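Isoflavone reductase (Medicago sativa, PDB 2GAS) uses NADPH to reduce 2'-hydroxyisoflavones such as 2'-hydroxyformononetin to chiral isoflavanones, on the pathway to the alfalfa phytoalexin medicarpin. Local coordinates at residues Lys24-Pro28 / Ile199-Asn203; Ile64-Leu70 / Asp91-Lys97; Val212-Leu216 / Ala275-Ile279. Numbering follows the deposited sequence.

Contact 1: residues Lys24-Pro28 / Ile199-Asn203; sequences KAGNP and IRAAN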
ATOM      1  N   LYS A  24     -14.422  -4.900  10.928  1.00 20.06           N
ATOM      2  CA  LYS A  24     -15.395  -3.811  10.919  1.00 21.18           C
ATOM      3  C   LYS A  24     -16.528  -4.068   9.926  1.00 21.37           C
ATOM      4  O   LYS A  24     -17.704  -3.835  10.233  1.00 21.71           O
ATOM      5  CB  LYS A  24     -14.684  -2.495  10.577  1.00 23.68           C
ATOM      6  CG  LYS A  24     -15.567  -1.257  10.588  1.00 28.89           C
ATOM      7  CD  LYS A  24     -16.041  -0.927  11.988  1.00 31.53           C
ATOM      8  CE  LYS A  24     -16.858   0.356  11.995  1.00 34.52           C
ATOM      9  NZ  LYS A  24     -16.062   1.512  11.486  1.00 35.32           N
ATOM     10  N   ALA A  25     -16.174  -4.550   8.736  1.00 19.66           N
ATOM     11  CA  ALA A  25     -17.145  -4.841   7.690  1.00 20.81           C
ATOM     12  C   ALA A  25     -18.027  -6.035   8.044  1.00 22.91           C
ATOM     13  O   ALA A  25     -19.108  -6.203   7.480  1.00 24.20           O
ATOM     14  CB  ALA A  25     -16.426  -5.105   6.376  1.00 21.09           C
ATOM     15  N   GLY A  26     -17.549  -6.865   8.967  1.00 22.57           N
ATOM     16  CA  GLY A  26     -18.310  -8.027   9.394  1.00 23.40           C
ATOM     17  C   GLY A  26     -17.916  -9.334   8.731  1.00 23.25           C
ATOM     18  O   GLY A  26     -18.586 -10.350   8.909  1.00 24.86           O
ATOM     19  N   ASN A  27     -16.830  -9.324   7.962  1.00 20.93           N
ATOM     20  CA  ASN A  27     -16.383 -10.543   7.298  1.00 21.04           C
ATOM     21  C   ASN A  27     -15.728 -11.518   8.254  1.00 20.08           C
ATOM     22  O   ASN A  27     -15.088 -11.109   9.224  1.00 21.57           O
ATOM     23  CB  ASN A  27     -15.322 -10.253   6.232  1.00 20.51           C
ATOM     24  CG  ASN A  27     -15.864  -9.512   5.049  1.00 19.66           C
ATOM     25  OD1 ASN A  27     -16.096  -8.308   5.114  1.00 21.84           O
ATOM     26  ND2 ASN A  27     -16.066 -10.225   3.948  1.00 20.44           N
ATOM     27  N   PRO A  28     -15.900 -12.828   8.008  1.00 21.61           N
ATOM     28  CA  PRO A  28     -15.244 -13.787   8.898  1.00 21.40           C
ATOM     29  C   PRO A  28     -13.784 -13.483   8.553  1.00 19.97           C
ATOM     30  O   PRO A  28     -13.403 -13.524   7.379  1.00 20.19           O
ATOM     31  CB  PRO A  28     -15.693 -15.133   8.342  1.00 22.93           C
ATOM     32  CG  PRO A  28     -17.069 -14.836   7.837  1.00 22.53           C
ATOM     33  CD  PRO A  28     -16.885 -13.499   7.139  1.00 21.99           C
ATOM     34  N   ILE A 199     -10.911  -3.817   1.793  1.00 16.47           N
ATOM     35  CA  ILE A 199     -12.006  -4.718   2.124  1.00 16.73           C
ATOM     36  C   ILE A 199     -13.236  -4.396   1.273  1.00 18.11           C
ATOM     37  O   ILE A 199     -13.968  -5.298   0.874  1.00 16.61           O
ATOM     38  CB  ILE A 199     -12.334  -4.664   3.640  1.00 17.60           C
ATOM     39  CG1 ILE A 199     -11.202  -5.320   4.446  1.00 20.76           C
ATOM     40  CG2 ILE A 199     -13.633  -5.415   3.926  1.00 19.62           C
ATOM     41  CD1 ILE A 199      -9.849  -4.703   4.262  1.00 29.34           C
ATOM     42  N   ARG A 200     -13.459  -3.116   0.977  1.00 17.25           N
ATOM     43  CA  ARG A 200     -14.585  -2.746   0.123  1.00 18.73           C
ATOM     44  C   ARG A 200     -14.387  -3.431  -1.225  1.00 17.23           C
ATOM     45  O   ARG A 200     -15.324  -3.981  -1.799  1.00 17.39           O
ATOM     46  CB  ARG A 200     -14.645  -1.228  -0.081  1.00 20.32           C
ATOM     47  CG  ARG A 200     -15.350  -0.470   1.025  1.00 28.17           C
ATOM     48  CD  ARG A 200     -16.841  -0.790   1.038  1.00 31.70           C
ATOM     49  NE  ARG A 200     -17.657   0.323   0.560  1.00 35.34           N
ATOM     50  CZ  ARG A 200     -18.491   0.241  -0.471  1.00 35.82           C
ATOM     51  NH1 ARG A 200     -18.615  -0.902  -1.133  1.00 37.92           N
ATOM     52  NH2 ARG A 200     -19.205   1.294  -0.837  1.00 36.03           N
ATOM     53  N   ALA A 201     -13.152  -3.402  -1.720  1.00 16.59           N
ATOM     54  CA  ALA A 201     -12.824  -4.028  -2.995  1.00 15.58           C
ATOM     55  C   ALA A 201     -12.982  -5.547  -2.899  1.00 16.98           C
ATOM     56  O   ALA A 201     -13.489  -6.184  -3.820  1.00 17.06           O
ATOM     57  CB  ALA A 201     -11.383  -3.664  -3.405  1.00 17.08           C
ATOM     58  N   ALA A 202     -12.560  -6.118  -1.774  1.00 15.39           N
ATOM     59  CA  ALA A 202     -12.649  -7.563  -1.586  1.00 15.17           C
ATOM     60  C   ALA A 202     -14.091  -8.053  -1.678  1.00 17.58           C
ATOM     61  O   ALA A 202     -14.360  -9.099  -2.267  1.00 18.19           O
ATOM     62  CB  ALA A 202     -12.053  -7.944  -0.239  1.00 14.43           C
ATOM     63  N   ASN A 203     -15.012  -7.281  -1.108  1.00 18.26           N
ATOM     64  CA  ASN A 203     -16.430  -7.632  -1.100  1.00 20.50           C
ATOM     65  C   ASN A 203     -17.200  -7.176  -2.337  1.00 21.46           C
ATOM     66  O   ASN A 203     -18.401  -7.429  -2.450  1.00 22.30           O
ATOM     67  CB  ASN A 203     -17.104  -7.055   0.152  1.00 20.45           C
ATOM     68  CG  ASN A 203     -16.648  -7.733   1.425  1.00 20.60           C
ATOM     69  OD1 ASN A 203     -16.610  -8.960   1.501  1.00 23.48           O
ATOM     70  ND2 ASN A 203     -16.307  -6.940   2.438  1.00 19.63           N
TER
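Two helix C-termini meet here, with CA atoms 7.6 Å apart at Ala25 and Ile199 and 8.9 Å apart at Asn27 and Asn203. The first helix ends in a Schellman motif: Gly26 takes phi 98°, where a CB would jam against the preceding carbonyl O, so glycine suits the turn. In 199-203 a helical hydrogen bond runs from Asn203 N to Ile199 O, 3.0 Å. Asn27 and Asn203 lay their amides head to head, and because each carries a donor and an acceptor they form reciprocal amide-amide hydrogen bonds: Asn27 ND2 to Asn203 OD1, 2.8 Å, and Asn203 ND2 to Asn27 OD1, 3.0 Å. Beside the amides, Ala25, small enough for close approach, sets CB 3.7 Å from Ile199 CG2. The asparagine pair thus joins helix 15-25, which starts at the end of the glycine-rich loop Gly9-Gly15, the probable NADP(+) site, to helix 191-202; Asn27 ND2 also reaches Asn3 O just before strand 5-8, while Ala201 and Ala202 pack on Phe109 of strand 107-109.

Contact 2: residues Ile64-Leu70 / Asp91-Lys97; sequences INDHETL and DQVKIIK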
ATOM      1  N   ILE A  64       4.453 -18.888   5.082  1.00 38.15           N
ATOM      2  CA  ILE A  64       4.527 -18.762   3.631  1.00 38.76           C
ATOM      3  C   ILE A  64       5.544 -19.743   3.053  1.00 38.61           C
ATOM      4  O   ILE A  64       5.425 -20.165   1.902  1.00 38.30           O
ATOM      5  CB  ILE A  64       4.942 -17.327   3.219  1.00 39.17           C
ATOM      6  CG1 ILE A  64       4.010 -16.305   3.873  1.00 40.75           C
ATOM      7  CG2 ILE A  64       4.922 -17.190   1.702  1.00 39.41           C
ATOM      8  CD1 ILE A  64       2.549 -16.477   3.526  1.00 40.48           C
ATOM      9  N   ASN A  65       6.538 -20.106   3.856  1.00 38.80           N
ATOM     10  CA  ASN A  65       7.575 -21.030   3.410  1.00 39.10           C
ATOM     11  C   ASN A  65       7.282 -22.494   3.736  1.00 38.82           C
ATOM     12  O   ASN A  65       8.130 -23.363   3.537  1.00 39.21           O
ATOM     13  CB  ASN A  65       8.928 -20.622   3.998  1.00 42.55           C
ATOM     14  CG  ASN A  65       9.396 -19.268   3.498  1.00 45.23           C
ATOM     15  OD1 ASN A  65       8.799 -18.235   3.809  1.00 47.62           O
ATOM     16  ND2 ASN A  65      10.463 -19.267   2.708  1.00 46.64           N
ATOM     17  N   ASP A  66       6.084 -22.762   4.243  1.00 37.06           N
ATOM     18  CA  ASP A  66       5.679 -24.126   4.561  1.00 35.41           C
ATOM     19  C   ASP A  66       4.431 -24.422   3.734  1.00 33.68           C
ATOM     20  O   ASP A  66       3.303 -24.216   4.184  1.00 31.11           O
ATOM     21  CB  ASP A  66       5.382 -24.267   6.056  1.00 38.51           C
ATOM     22  CG  ASP A  66       5.147 -25.709   6.468  1.00 39.81           C
ATOM     23  OD1 ASP A  66       5.055 -25.973   7.686  1.00 43.13           O
ATOM     24  OD2 ASP A  66       5.053 -26.580   5.578  1.00 41.99           O
ATOM     25  N   HIS A  67       4.658 -24.906   2.515  1.00 31.21           N
ATOM     26  CA  HIS A  67       3.590 -25.207   1.568  1.00 30.85           C
ATOM     27  C   HIS A  67       2.372 -25.925   2.138  1.00 30.34           C
ATOM     28  O   HIS A  67       1.238 -25.518   1.880  1.00 28.68           O
ATOM     29  CB  HIS A  67       4.158 -26.004   0.388  1.00 29.78           C
ATOM     30  CG  HIS A  67       3.170 -26.242  -0.711  1.00 29.26           C
ATOM     31  ND1 HIS A  67       2.503 -27.438  -0.867  1.00 30.41           N
ATOM     32  CD2 HIS A  67       2.719 -25.428  -1.694  1.00 27.26           C
ATOM     33  CE1 HIS A  67       1.683 -27.350  -1.900  1.00 28.21           C
ATOM     34  NE2 HIS A  67       1.794 -26.140  -2.418  1.00 30.08           N
ATOM     35  N   GLU A  68       2.598 -26.983   2.912  1.00 30.69           N
ATOM     36  CA  GLU A  68       1.496 -27.743   3.498  1.00 31.20           C
ATOM     37  C   GLU A  68       0.578 -26.882   4.350  1.00 29.57           C
ATOM     38  O   GLU A  68      -0.644 -26.959   4.228  1.00 28.86           O
ATOM     39  CB  GLU A  68       2.024 -28.896   4.352  1.00 33.90           C
ATOM     40  CG  GLU A  68       2.720 -29.989   3.568  1.00 40.68           C
ATOM     41  CD  GLU A  68       3.134 -31.156   4.446  1.00 43.58           C
ATOM     42  OE1 GLU A  68       3.872 -30.930   5.429  1.00 46.14           O
ATOM     43  OE2 GLU A  68       2.722 -32.299   4.153  1.00 45.91           O
ATOM     44  N   THR A  69       1.169 -26.070   5.221  1.00 29.05           N
ATOM     45  CA  THR A  69       0.388 -25.203   6.092  1.00 28.21           C
ATOM     46  C   THR A  69      -0.335 -24.145   5.267  1.00 26.86           C
ATOM     47  O   THR A  69      -1.462 -23.774   5.581  1.00 25.91           O
ATOM     48  CB  THR A  69       1.279 -24.500   7.130  1.00 29.19           C
ATOM     49  OG1 THR A  69       2.179 -23.609   6.465  1.00 32.44           O
ATOM     50  CG2 THR A  69       2.082 -25.523   7.920  1.00 31.59           C
ATOM     51  N   LEU A  70       0.322 -23.664   4.216  1.00 26.71           N
ATOM     52  CA  LEU A  70      -0.259 -22.649   3.340  1.00 26.34           C
ATOM     53  C   LEU A  70      -1.528 -23.160   2.667  1.00 24.96           C
ATOM     54  O   LEU A  70      -2.575 -22.515   2.727  1.00 22.58           O
ATOM     55  CB  LEU A  70       0.744 -22.237   2.265  1.00 28.90           C
ATOM     56  CG  LEU A  70       1.317 -20.822   2.322  1.00 32.73           C
ATOM     57  CD1 LEU A  70       2.169 -20.592   1.085  1.00 32.11           C
ATOM     58  CD2 LEU A  70       0.188 -19.796   2.385  1.00 33.57           C
ATOM     59  N   ASP A  91       8.392 -14.238  -2.989  1.00 23.65           N
ATOM     60  CA  ASP A  91       7.810 -15.397  -2.321  1.00 23.75           C
ATOM     61  C   ASP A  91       6.337 -15.609  -2.670  1.00 22.28           C
ATOM     62  O   ASP A  91       5.746 -16.632  -2.318  1.00 21.02           O
ATOM     63  CB  ASP A  91       7.984 -15.299  -0.802  1.00 26.19           C
ATOM     64  CG  ASP A  91       9.357 -15.766  -0.341  1.00 27.06           C
ATOM     65  OD1 ASP A  91      10.026 -16.500  -1.103  1.00 28.09           O
ATOM     66  OD2 ASP A  91       9.765 -15.416   0.784  1.00 28.35           O
ATOM     67  N   GLN A  92       5.735 -14.657  -3.372  1.00 20.27           N
ATOM     68  CA  GLN A  92       4.340 -14.822  -3.751  1.00 19.92           C
ATOM     69  C   GLN A  92       4.206 -15.954  -4.763  1.00 18.79           C
ATOM     70  O   GLN A  92       3.103 -16.404  -5.053  1.00 19.76           O
ATOM     71  CB  GLN A  92       3.774 -13.521  -4.318  1.00 18.75           C
ATOM     72  CG  GLN A  92       3.643 -12.445  -3.253  1.00 19.33           C
ATOM     73  CD  GLN A  92       3.155 -11.130  -3.805  1.00 19.47           C
ATOM     74  OE1 GLN A  92       1.968 -10.813  -3.730  1.00 18.71           O
ATOM     75  NE2 GLN A  92       4.070 -10.356  -4.374  1.00 17.62           N
ATOM     76  N   VAL A  93       5.337 -16.407  -5.303  1.00 21.13           N
ATOM     77  CA  VAL A  93       5.327 -17.524  -6.245  1.00 21.55           C
ATOM     78  C   VAL A  93       4.865 -18.741  -5.456  1.00 19.73           C
ATOM     79  O   VAL A  93       4.096 -19.567  -5.947  1.00 20.59           O
ATOM     80  CB  VAL A  93       6.735 -17.805  -6.805  1.00 22.94           C
ATOM     81  CG1 VAL A  93       6.731 -19.101  -7.607  1.00 27.42           C
ATOM     82  CG2 VAL A  93       7.180 -16.647  -7.679  1.00 24.46           C
ATOM     83  N   LYS A  94       5.345 -18.839  -4.223  1.00 20.04           N
ATOM     84  CA  LYS A  94       4.984 -19.943  -3.346  1.00 20.45           C
ATOM     85  C   LYS A  94       3.514 -19.831  -2.959  1.00 21.24           C
ATOM     86  O   LYS A  94       2.807 -20.834  -2.873  1.00 19.95           O
ATOM     87  CB  LYS A  94       5.872 -19.924  -2.099  1.00 22.63           C
ATOM     88  CG  LYS A  94       7.354 -20.040  -2.424  1.00 23.07           C
ATOM     89  CD  LYS A  94       8.233 -19.616  -1.256  1.00 25.56           C
ATOM     90  CE  LYS A  94       9.709 -19.752  -1.614  1.00 28.41           C
ATOM     91  NZ  LYS A  94      10.609 -19.256  -0.538  1.00 29.14           N
ATOM     92  N   ILE A  95       3.048 -18.607  -2.732  1.00 19.18           N
ATOM     93  CA  ILE A  95       1.652 -18.400  -2.372  1.00 19.97           C
ATOM     94  C   ILE A  95       0.724 -18.798  -3.520  1.00 18.60           C
ATOM     95  O   ILE A  95      -0.313 -19.426  -3.300  1.00 18.88           O
ATOM     96  CB  ILE A  95       1.380 -16.926  -2.003  1.00 22.02           C
ATOM     97  CG1 ILE A  95       2.197 -16.538  -0.766  1.00 24.74           C
ATOM     98  CG2 ILE A  95      -0.107 -16.725  -1.752  1.00 20.46           C
ATOM     99  CD1 ILE A  95       1.814 -17.293   0.478  1.00 31.23           C
ATOM    100  N   ILE A  96       1.098 -18.428  -4.741  1.00 18.72           N
ATOM    101  CA  ILE A  96       0.304 -18.751  -5.920  1.00 18.59           C
ATOM    102  C   ILE A  96       0.251 -20.267  -6.121  1.00 19.62           C
ATOM    103  O   ILE A  96      -0.788 -20.816  -6.492  1.00 18.96           O
ATOM    104  CB  ILE A  96       0.887 -18.063  -7.184  1.00 18.92           C
ATOM    105  CG1 ILE A  96       0.713 -16.547  -7.069  1.00 21.32           C
ATOM    106  CG2 ILE A  96       0.180 -18.566  -8.438  1.00 20.07           C
ATOM    107  CD1 ILE A  96      -0.730 -16.115  -6.964  1.00 28.23           C
ATOM    108  N   LYS A  97       1.369 -20.937  -5.869  1.00 20.34           N
ATOM    109  CA  LYS A  97       1.415 -22.390  -6.008  1.00 21.54           C
ATOM    110  C   LYS A  97       0.405 -23.003  -5.044  1.00 21.66           C
ATOM    111  O   LYS A  97      -0.350 -23.905  -5.413  1.00 22.36           O
ATOM    112  CB  LYS A  97       2.818 -22.920  -5.696  1.00 22.67           C
ATOM    113  CG  LYS A  97       2.954 -24.432  -5.838  1.00 26.55           C
ATOM    114  CD  LYS A  97       4.366 -24.889  -5.498  1.00 29.48           C
ATOM    115  CE  LYS A  97       4.525 -26.395  -5.683  1.00 33.29           C
ATOM    116  NZ  LYS A  97       3.587 -27.183  -4.836  1.00 35.81           N
TER
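Apolar packing forms the heart of this contact. Ile95 extends CD1 to 3.2 Å from Ile64 CD1 and 3.4 Å from Leu70 CD1, so that one branched side chain of helix 92-102 fills the space between the loop residue Ile64 and the first turn of helix 67-74. The backbones are closest at the Ile64 and Ile95 CA atoms, 6.7 Å apart. Leu70 CD1 rests on the backbone at Lys94 O, 4.0 Å away; separately, Lys94 CB abuts Ile64 O, also at 4.0 Å.

Charged and polar groups edge this core toward solvent. The extended Lys94 reaches Asp91, three residues earlier, NZ to OD1 2.9 Å, a salt bridge near Asn65. The Asn65 side chain is about 6 Å from that of Arg34, a probable NADP(+) ligand. Farther along, Lys97 NZ lies over one face of the His67 ring.

Hydrogen bonds within 64-70 start the helix: Asp66 is at the N-cap position, and its O accepts from Leu70 N at 3.0 Å and from Thr69 OG1 at 2.6 Å, a hydroxyl also bonded to Asp63 N.

Both helices connect strands of the parallel Rossmann sheet, helix 67-74 leading from strand 58-61 to strand 79-82 and helix 92-102 leading on to strand 107-109. Ile95 and Ile96 touch Phe108 of that last strand, and Ile96 also meets helix 126-143.

Contact 3: residues Val212-Leu216 / Ala275-Ile279; sequences VHIRL and AVYEI
Arg215, Tyr277 and His213 carry this contact between the end of strand 210-213 with its extended continuation and an irregular loop. The segments run in roughly opposing senses, steeply inclined, without backbone pairing, CA atoms 7.5 Å apart at Arg215 and Ala275 and 8.7 Å at His213 and Ile279. Arg215 (chi1 m, chi2 an off-rotamer 101°, chi3 p) points across: NH1 donates to Ala275 O (2.9 Å) and Tyr277 O (3.1 Å), NH2 to Tyr277 O (3.0 Å). Tyr277, chi1 p, stacks its ring on the guanidinium, planes at 18°, Arg215 CZ 4.1 Å from the centroid, a cation-pi pair. Tyr277 OH hydrogen-bonds His213 ND1 (2.6 Å) and also His153 NE2; the edge of Tyr277 lies offset toward the face of His213, centroids 5.2 Å apart, planes at 69°. Ile279 CG2 makes a CH-pi contact, 4.2 Å from the His213 centroid. His213 lies about 6 Å (side chains) from Arg137, a probable NADP(+) ligand. The guanidinium bonds two carbonyls by its edge and stacks by its face, while Glu286 pairs with its charge.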
ATOM      1  N   VAL A 212      -7.626  -1.643  -8.652  1.00 15.23           N
ATOM      2  CA  VAL A 212      -8.437  -0.623  -7.978  1.00 15.84           C
ATOM      3  C   VAL A 212      -7.490   0.508  -7.601  1.00 16.34           C
ATOM      4  O   VAL A 212      -6.492   0.292  -6.913  1.00 16.07           O
ATOM      5  CB  VAL A 212      -9.118  -1.196  -6.714  1.00 15.04           C
ATOM      6  CG1 VAL A 212      -9.867  -0.096  -5.967  1.00 17.02           C
ATOM      7  CG2 VAL A 212     -10.082  -2.295  -7.111  1.00 16.49           C
ATOM      8  N   HIS A 213      -7.807   1.716  -8.058  1.00 15.84           N
ATOM      9  CA  HIS A 213      -6.959   2.878  -7.820  1.00 16.70           C
ATOM     10  C   HIS A 213      -7.529   3.838  -6.796  1.00 16.39           C
ATOM     11  O   HIS A 213      -8.690   4.234  -6.886  1.00 16.75           O
ATOM     12  CB  HIS A 213      -6.759   3.621  -9.137  1.00 17.63           C
ATOM     13  CG  HIS A 213      -6.332   2.730 -10.258  1.00 17.79           C
ATOM     14  ND1 HIS A 213      -5.006   2.501 -10.560  1.00 16.08           N
ATOM     15  CD2 HIS A 213      -7.051   1.947 -11.095  1.00 17.34           C
ATOM     16  CE1 HIS A 213      -4.930   1.612 -11.535  1.00 16.30           C
ATOM     17  NE2 HIS A 213      -6.155   1.260 -11.877  1.00 18.02           N
ATOM     18  N   ILE A 214      -6.699   4.217  -5.830  1.00 16.16           N
ATOM     19  CA  ILE A 214      -7.130   5.154  -4.805  1.00 17.46           C
ATOM     20  C   ILE A 214      -6.533   6.533  -5.084  1.00 17.52           C
ATOM     21  O   ILE A 214      -5.345   6.763  -4.869  1.00 19.59           O
ATOM     22  CB  ILE A 214      -6.676   4.708  -3.389  1.00 18.22           C
ATOM     23  CG1 ILE A 214      -7.036   3.239  -3.148  1.00 21.49           C
ATOM     24  CG2 ILE A 214      -7.320   5.607  -2.331  1.00 18.83           C
ATOM     25  CD1 ILE A 214      -8.502   2.964  -3.054  1.00 29.25           C
ATOM     26  N   ARG A 215      -7.355   7.433  -5.613  1.00 18.00           N
ATOM     27  CA  ARG A 215      -6.951   8.813  -5.877  1.00 18.46           C
ATOM     28  C   ARG A 215      -8.131   9.608  -5.325  1.00 18.80           C
ATOM     29  O   ARG A 215      -9.078   9.897  -6.048  1.00 19.58           O
ATOM     30  CB  ARG A 215      -6.797   9.094  -7.379  1.00 19.72           C
ATOM     31  CG  ARG A 215      -5.435   8.746  -7.981  1.00 22.21           C
ATOM     32  CD  ARG A 215      -5.458   7.430  -8.738  1.00 23.15           C
ATOM     33  NE  ARG A 215      -6.391   7.416  -9.869  1.00 20.90           N
ATOM     34  CZ  ARG A 215      -6.094   7.780 -11.116  1.00 19.56           C
ATOM     35  NH1 ARG A 215      -4.877   8.207 -11.429  1.00 18.38           N
ATOM     36  NH2 ARG A 215      -7.014   7.678 -12.068  1.00 20.32           N
ATOM     37  N   LEU A 216      -8.073   9.934  -4.036  1.00 18.96           N
ATOM     38  CA  LEU A 216      -9.157  10.658  -3.372  1.00 18.69           C
ATOM     39  C   LEU A 216      -9.083  12.165  -3.651  1.00 19.17           C
ATOM     40  O   LEU A 216      -8.069  12.808  -3.406  1.00 19.10           O
ATOM     41  CB  LEU A 216      -9.103  10.361  -1.871  1.00 18.10           C
ATOM     42  CG  LEU A 216      -9.038   8.858  -1.550  1.00 18.97           C
ATOM     43  CD1 LEU A 216      -8.668   8.650  -0.096  1.00 20.28           C
ATOM     44  CD2 LEU A 216     -10.373   8.195  -1.871  1.00 20.15           C
ATOM     45  N   ALA A 275       0.992   8.950 -10.004  1.00 17.17           N
ATOM     46  CA  ALA A 275      -0.407   8.864  -9.584  1.00 18.12           C
ATOM     47  C   ALA A 275      -1.304   9.522 -10.623  1.00 18.68           C
ATOM     48  O   ALA A 275      -2.529   9.523 -10.485  1.00 19.54           O
ATOM     49  CB  ALA A 275      -0.611   9.545  -8.228  1.00 17.35           C
ATOM     50  N   VAL A 276      -0.688  10.067 -11.669  1.00 17.96           N
ATOM     51  CA  VAL A 276      -1.418  10.757 -12.726  1.00 18.99           C
ATOM     52  C   VAL A 276      -1.596   9.894 -13.969  1.00 19.26           C
ATOM     53  O   VAL A 276      -0.625   9.571 -14.651  1.00 20.48           O
ATOM     54  CB  VAL A 276      -0.682  12.049 -13.136  1.00 18.47           C
ATOM     55  CG1 VAL A 276      -1.472  12.788 -14.208  1.00 22.02           C
ATOM     56  CG2 VAL A 276      -0.471  12.926 -11.918  1.00 19.05           C
ATOM     57  N   TYR A 277      -2.843   9.528 -14.249  1.00 19.82           N
ATOM     58  CA  TYR A 277      -3.178   8.708 -15.411  1.00 20.48           C
ATOM     59  C   TYR A 277      -4.681   8.485 -15.498  1.00 22.84           C
ATOM     60  O   TYR A 277      -5.384   8.528 -14.493  1.00 22.20           O
ATOM     61  CB  TYR A 277      -2.476   7.343 -15.344  1.00 20.29           C
ATOM     62  CG  TYR A 277      -2.714   6.576 -14.055  1.00 19.39           C
ATOM     63  CD1 TYR A 277      -1.829   6.688 -12.987  1.00 18.06           C
ATOM     64  CD2 TYR A 277      -3.834   5.753 -13.898  1.00 18.54           C
ATOM     65  CE1 TYR A 277      -2.044   6.006 -11.796  1.00 17.87           C
ATOM     66  CE2 TYR A 277      -4.062   5.065 -12.703  1.00 18.47           C
ATOM     67  CZ  TYR A 277      -3.160   5.198 -11.657  1.00 16.85           C
ATOM     68  OH  TYR A 277      -3.354   4.534 -10.465  1.00 18.24           O
ATOM     69  N   GLU A 278      -5.174   8.264 -16.713  1.00 25.32           N
ATOM     70  CA  GLU A 278      -6.591   7.996 -16.912  1.00 27.38           C
ATOM     71  C   GLU A 278      -6.719   6.478 -16.891  1.00 26.57           C
ATOM     72  O   GLU A 278      -5.820   5.772 -17.346  1.00 27.34           O
ATOM     73  CB  GLU A 278      -7.063   8.556 -18.256  1.00 30.53           C
ATOM     74  CG  GLU A 278      -7.105  10.076 -18.294  1.00 36.10           C
ATOM     75  CD  GLU A 278      -7.549  10.622 -19.637  1.00 40.43           C
ATOM     76  OE1 GLU A 278      -7.726  11.855 -19.745  1.00 43.48           O
ATOM     77  OE2 GLU A 278      -7.718   9.825 -20.585  1.00 42.70           O
ATOM     78  N   ILE A 279      -7.821   5.966 -16.361  1.00 27.00           N
ATOM     79  CA  ILE A 279      -7.967   4.522 -16.304  1.00 27.80           C
ATOM     80  C   ILE A 279      -8.773   3.949 -17.455  1.00 26.51           C
ATOM     81  O   ILE A 279      -9.494   4.660 -18.159  1.00 28.19           O
ATOM     82  CB  ILE A 279      -8.596   4.051 -14.969  1.00 28.06           C
ATOM     83  CG1 ILE A 279     -10.075   4.438 -14.899  1.00 29.43           C
ATOM     84  CG2 ILE A 279      -7.812   4.628 -13.799  1.00 28.61           C
ATOM     85  CD1 ILE A 279     -10.337   5.905 -14.877  1.00 33.56           C
TER

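In the fold
Along the chain, contact 2 falls between the two halves of contact 1, and contact 3 follows both. Contacts 1 and 2 involve helices packed around the five-stranded parallel Rossmann sheet, their centres 24 Å apart and nearest atoms about 15 Å apart; the side chains of Asn65 and Arg34 put contact 2 about 6 Å from a probable NADP(+) ligand, whereas in contact 1 Ile199 is about 9 Å from Gly15, another. Contact 3 belongs to the smaller three-stranded sheet 148-151, 210-213, 284-286, its centre 22 Å from contact 1 and 31 Å from contact 2. Helix 191-202, which carries contact 1, packs on strand 107-109 and, through Ala201 CB and Val212 CG2 (4.2 Å), on strand 210-213, so bridging the two sheets.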